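PDB 4AKM: lysosome-associated membrane glycoprotein 3 from Homo sapiens, which takes part in fusion of lysosomes with autophagosomes and in the unfolded protein response, as a glycoprotein of the lysosomal membrane whose membrane-proximal luminal domain is described here. Local coordinates for residues Y98-F108 against Q122-L130. Residues are numbered along the deposited sequence; the frame is centred on the assembly and turned at random.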
loop_
_atom_site.group_PDB
_atom_site.type_symbol
_atom_site.label_atom_id
_atom_site.label_comp_id
_atom_site.label_asym_id
_atom_site.label_seq_id
_atom_site.Cartn_x
_atom_site.Cartn_y
_atom_site.Cartn_z
ATOM N N TYR A 98 -10.028 8.464 11.388
ATOM C CA TYR A 98 -8.790 9.124 11.018
ATOM C C TYR A 98 -8.527 8.839 9.554
ATOM O O TYR A 98 -8.771 7.736 9.078
ATOM C CB TYR A 98 -7.631 8.594 11.858
ATOM C CG TYR A 98 -7.765 8.876 13.335
ATOM C CD1 TYR A 98 -7.273 10.056 13.883
ATOM C CD2 TYR A 98 -8.379 7.964 14.183
ATOM C CE1 TYR A 98 -7.393 10.319 15.234
ATOM C CE2 TYR A 98 -8.501 8.217 15.532
ATOM C CZ TYR A 98 -8.007 9.397 16.054
ATOM O OH TYR A 98 -8.127 9.658 17.403
ATOM N N GLN A 99 -8.024 9.825 8.831
ATOM C CA GLN A 99 -7.704 9.583 7.439
ATOM C C GLN A 99 -6.650 10.531 6.904
ATOM O O GLN A 99 -6.317 11.538 7.531
ATOM C CB GLN A 99 -8.958 9.630 6.572
ATOM C CG GLN A 99 -9.753 10.900 6.681
ATOM C CD GLN A 99 -10.789 10.992 5.594
ATOM O OE1 GLN A 99 -10.486 10.774 4.421
ATOM N NE2 GLN A 99 -12.027 11.296 5.972
ATOM N N GLY A 100 -6.110 10.194 5.742
ATOM C CA GLY A 100 -5.072 11.030 5.179
ATOM C C GLY A 100 -4.569 10.540 3.848
ATOM O O GLY A 100 -4.647 9.347 3.540
ATOM N N ILE A 101 -4.050 11.470 3.054
ATOM C CA ILE A 101 -3.532 11.145 1.737
ATOM C C ILE A 101 -2.225 11.870 1.501
ATOM O O ILE A 101 -2.107 13.064 1.765
ATOM C CB ILE A 101 -4.519 11.537 0.607
ATOM C CG1 ILE A 101 -5.879 10.860 0.799
ATOM C CG2 ILE A 101 -3.942 11.194 -0.763
ATOM C CD1 ILE A 101 -6.741 10.847 -0.449
ATOM N N LYS A 102 -1.237 11.127 1.026
ATOM C CA LYS A 102 -0.011 11.701 0.511
ATOM C C LYS A 102 -0.102 11.661 -1.001
ATOM O O LYS A 102 -0.236 10.582 -1.609
ATOM C CB LYS A 102 1.197 10.915 1.006
ATOM C CG LYS A 102 1.872 11.544 2.203
ATOM C CD LYS A 102 2.874 12.589 1.753
ATOM C CE LYS A 102 3.922 12.831 2.828
ATOM N NZ LYS A 102 5.197 13.340 2.248
ATOM N N HIS A 103 -0.031 12.847 -1.597
ATOM C CA HIS A 103 -0.413 13.030 -2.985
ATOM C C HIS A 103 0.707 12.913 -4.006
ATOM O O HIS A 103 0.526 12.299 -5.062
ATOM C CB HIS A 103 -1.136 14.365 -3.151
ATOM C CG HIS A 103 -2.564 14.325 -2.718
ATOM N ND1 HIS A 103 -2.967 14.678 -1.449
ATOM C CD2 HIS A 103 -3.685 13.949 -3.379
ATOM C CE1 HIS A 103 -4.277 14.537 -1.351
ATOM N NE2 HIS A 103 -4.735 14.093 -2.508
ATOM N N ALA A 104 1.854 13.508 -3.712
ATOM C CA ALA A 104 2.896 13.622 -4.727
ATOM C C ALA A 104 4.184 12.984 -4.265
ATOM O O ALA A 104 5.162 13.678 -3.989
ATOM C CB ALA A 104 3.130 15.084 -5.084
ATOM N N VAL A 105 4.188 11.659 -4.189
ATOM C CA VAL A 105 5.341 10.944 -3.654
ATOM C C VAL A 105 5.943 9.996 -4.679
ATOM O O VAL A 105 5.251 9.498 -5.566
ATOM C CB VAL A 105 4.971 10.153 -2.385
ATOM C CG1 VAL A 105 4.497 11.101 -1.292
ATOM C CG2 VAL A 105 3.901 9.116 -2.694
ATOM N N VAL A 106 7.245 9.770 -4.563
ATOM C CA VAL A 106 7.901 8.749 -5.359
ATOM C C VAL A 106 8.360 7.648 -4.414
ATOM O O VAL A 106 9.287 7.832 -3.620
ATOM C CB VAL A 106 9.078 9.319 -6.164
ATOM C CG1 VAL A 106 9.990 8.200 -6.637
ATOM C CG2 VAL A 106 8.559 10.120 -7.346
ATOM N N MET A 107 7.691 6.502 -4.499
ATOM C CA MET A 107 7.847 5.470 -3.489
ATOM C C MET A 107 7.941 4.078 -4.094
ATOM O O MET A 107 7.131 3.700 -4.943
ATOM C CB MET A 107 6.687 5.538 -2.495
ATOM C CG MET A 107 6.897 4.695 -1.262
ATOM S SD MET A 107 5.553 4.846 -0.082
ATOM C CE MET A 107 6.294 4.068 1.351
ATOM N N PHE A 108 8.937 3.328 -3.637
ATOM C CA PHE A 108 9.220 1.987 -4.137
ATOM C C PHE A 108 9.445 2.025 -5.638
ATOM O O PHE A 108 8.997 1.136 -6.356
ATOM C CB PHE A 108 8.085 1.001 -3.826
ATOM C CG PHE A 108 7.849 0.760 -2.359
ATOM C CD1 PHE A 108 8.553 1.456 -1.388
ATOM C CD2 PHE A 108 6.925 -0.187 -1.956
ATOM C CE1 PHE A 108 8.323 1.223 -0.046
ATOM C CE2 PHE A 108 6.693 -0.427 -0.619
ATOM C CZ PHE A 108 7.394 0.278 0.340
ATOM N N GLN A 122 8.851 -0.160 6.011
ATOM C CA GLN A 122 8.758 1.151 5.377
ATOM C C GLN A 122 7.620 1.951 5.989
ATOM O O GLN A 122 6.629 1.391 6.448
ATOM C CB GLN A 122 8.581 1.027 3.862
ATOM C CG GLN A 122 9.777 0.417 3.143
ATOM C CD GLN A 122 11.072 1.180 3.389
ATOM O OE1 GLN A 122 11.810 0.889 4.334
ATOM N NE2 GLN A 122 11.355 2.158 2.532
ATOM N N SER A 123 7.762 3.269 5.980
ATOM C CA SER A 123 6.855 4.133 6.715
ATOM C C SER A 123 6.519 5.406 5.960
ATOM O O SER A 123 7.344 5.944 5.220
ATOM C CB SER A 123 7.473 4.499 8.062
ATOM O OG SER A 123 6.919 5.703 8.558
ATOM N N LEU A 124 5.303 5.894 6.172
ATOM C CA LEU A 124 4.860 7.126 5.541
ATOM C C LEU A 124 3.836 7.845 6.415
ATOM O O LEU A 124 2.838 7.249 6.827
ATOM C CB LEU A 124 4.249 6.812 4.183
ATOM C CG LEU A 124 4.013 8.032 3.304
ATOM C CD1 LEU A 124 5.352 8.661 2.960
ATOM C CD2 LEU A 124 3.239 7.644 2.053
ATOM N N GLN A 125 4.083 9.118 6.714
ATOM C CA GLN A 125 3.076 9.923 7.401
ATOM C C GLN A 125 2.035 10.381 6.390
ATOM O O GLN A 125 2.360 11.091 5.438
ATOM C CB GLN A 125 3.700 11.125 8.115
ATOM C CG GLN A 125 4.281 10.815 9.486
ATOM C CD GLN A 125 3.292 11.022 10.623
ATOM O OE1 GLN A 125 2.079 10.991 10.429
ATOM N NE2 GLN A 125 3.818 11.241 11.825
ATOM N N LEU A 126 0.790 9.961 6.591
ATOM C CA LEU A 126 -0.293 10.304 5.669
ATOM C C LEU A 126 -0.938 11.632 6.049
ATOM O O LEU A 126 -1.096 12.520 5.212
ATOM C CB LEU A 126 -1.333 9.184 5.621
ATOM C CG LEU A 126 -0.774 7.819 5.214
ATOM C CD1 LEU A 126 -1.889 6.814 5.050
ATOM C CD2 LEU A 126 0.063 7.918 3.941
ATOM N N SER A 127 -1.312 11.751 7.319
ATOM C CA SER A 127 -1.741 13.014 7.893
ATOM C C SER A 127 -0.810 13.314 9.053
ATOM O O SER A 127 0.264 12.729 9.161
ATOM C CB SER A 127 -3.179 12.926 8.393
ATOM O OG SER A 127 -3.265 12.086 9.529
ATOM N N ALA A 128 -1.221 14.226 9.922
ATOM C CA ALA A 128 -0.427 14.573 11.092
ATOM C C ALA A 128 -0.573 13.531 12.199
ATOM O O ALA A 128 0.283 13.421 13.073
ATOM C CB ALA A 128 -0.830 15.946 11.599
ATOM N N HIS A 129 -1.663 12.771 12.158
ATOM C CA HIS A 129 -1.945 11.771 13.185
ATOM C C HIS A 129 -1.949 10.362 12.608
ATOM O O HIS A 129 -1.920 9.381 13.342
ATOM C CB HIS A 129 -3.307 12.025 13.839
ATOM C CG HIS A 129 -3.441 13.381 14.456
ATOM N ND1 HIS A 129 -4.047 14.435 13.809
ATOM C CD2 HIS A 129 -3.051 13.854 15.665
ATOM C CE1 HIS A 129 -4.024 15.501 14.590
ATOM N NE2 HIS A 129 -3.425 15.175 15.722
ATOM N N LEU A 130 -2.015 10.261 11.290
ATOM C CA LEU A 130 -2.150 8.960 10.658
ATOM C C LEU A 130 -0.903 8.594 9.879
ATOM O O LEU A 130 -0.397 9.369 9.073
ATOM C CB LEU A 130 -3.393 8.902 9.762
ATOM C CG LEU A 130 -3.584 7.578 9.014
ATOM C CD1 LEU A 130 -3.810 6.424 9.977
ATOM C CD2 LEU A 130 -4.708 7.670 7.998
#
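K102 reaches over from 98-102 and passes L124 at a slant, its methylenes making a substantial share of the contact. CB rests 4.0 Å from CD2 of L124, an apolar meeting at the root of the lysine. With chi2 at -86° the chain then bends, which lays its middle across the backbone of Q125: CG lies near both CD2 of L124 and the carbonyl O of Q125, and CD faces that oxygen too. CE of K102 ends 3.5 Å from O of Q125. Lysine suits this partly exposed place, since its methylenes can cover backbone and leucine while its ammonium group continues past them. L124 also meets M107, whose unbranched thioether puts SD 4.2 Å from CD2 of L124. Farther along, F108 and Q122 run by one another in opposite directions, CE1 of F108 coming 3.6 Å from CG of Q122. At the other end G100, with no side chain, lets the turn at L126 and S127 come close, the CA atoms of G100 and S127 being 4.7 Å apart. S127 helps to shape that turn: its OG accepts from N of H129 (an ST turn) and, at 2.8 Å, from N of L130 (an ST motif), while O of L130 takes up N of both L126 and S127. The contact joins two antiparallel sheets of the luminal domain: 97-110, an outermost strand paired with 80-90, packs against the hairpin of 122-125 and 130-135.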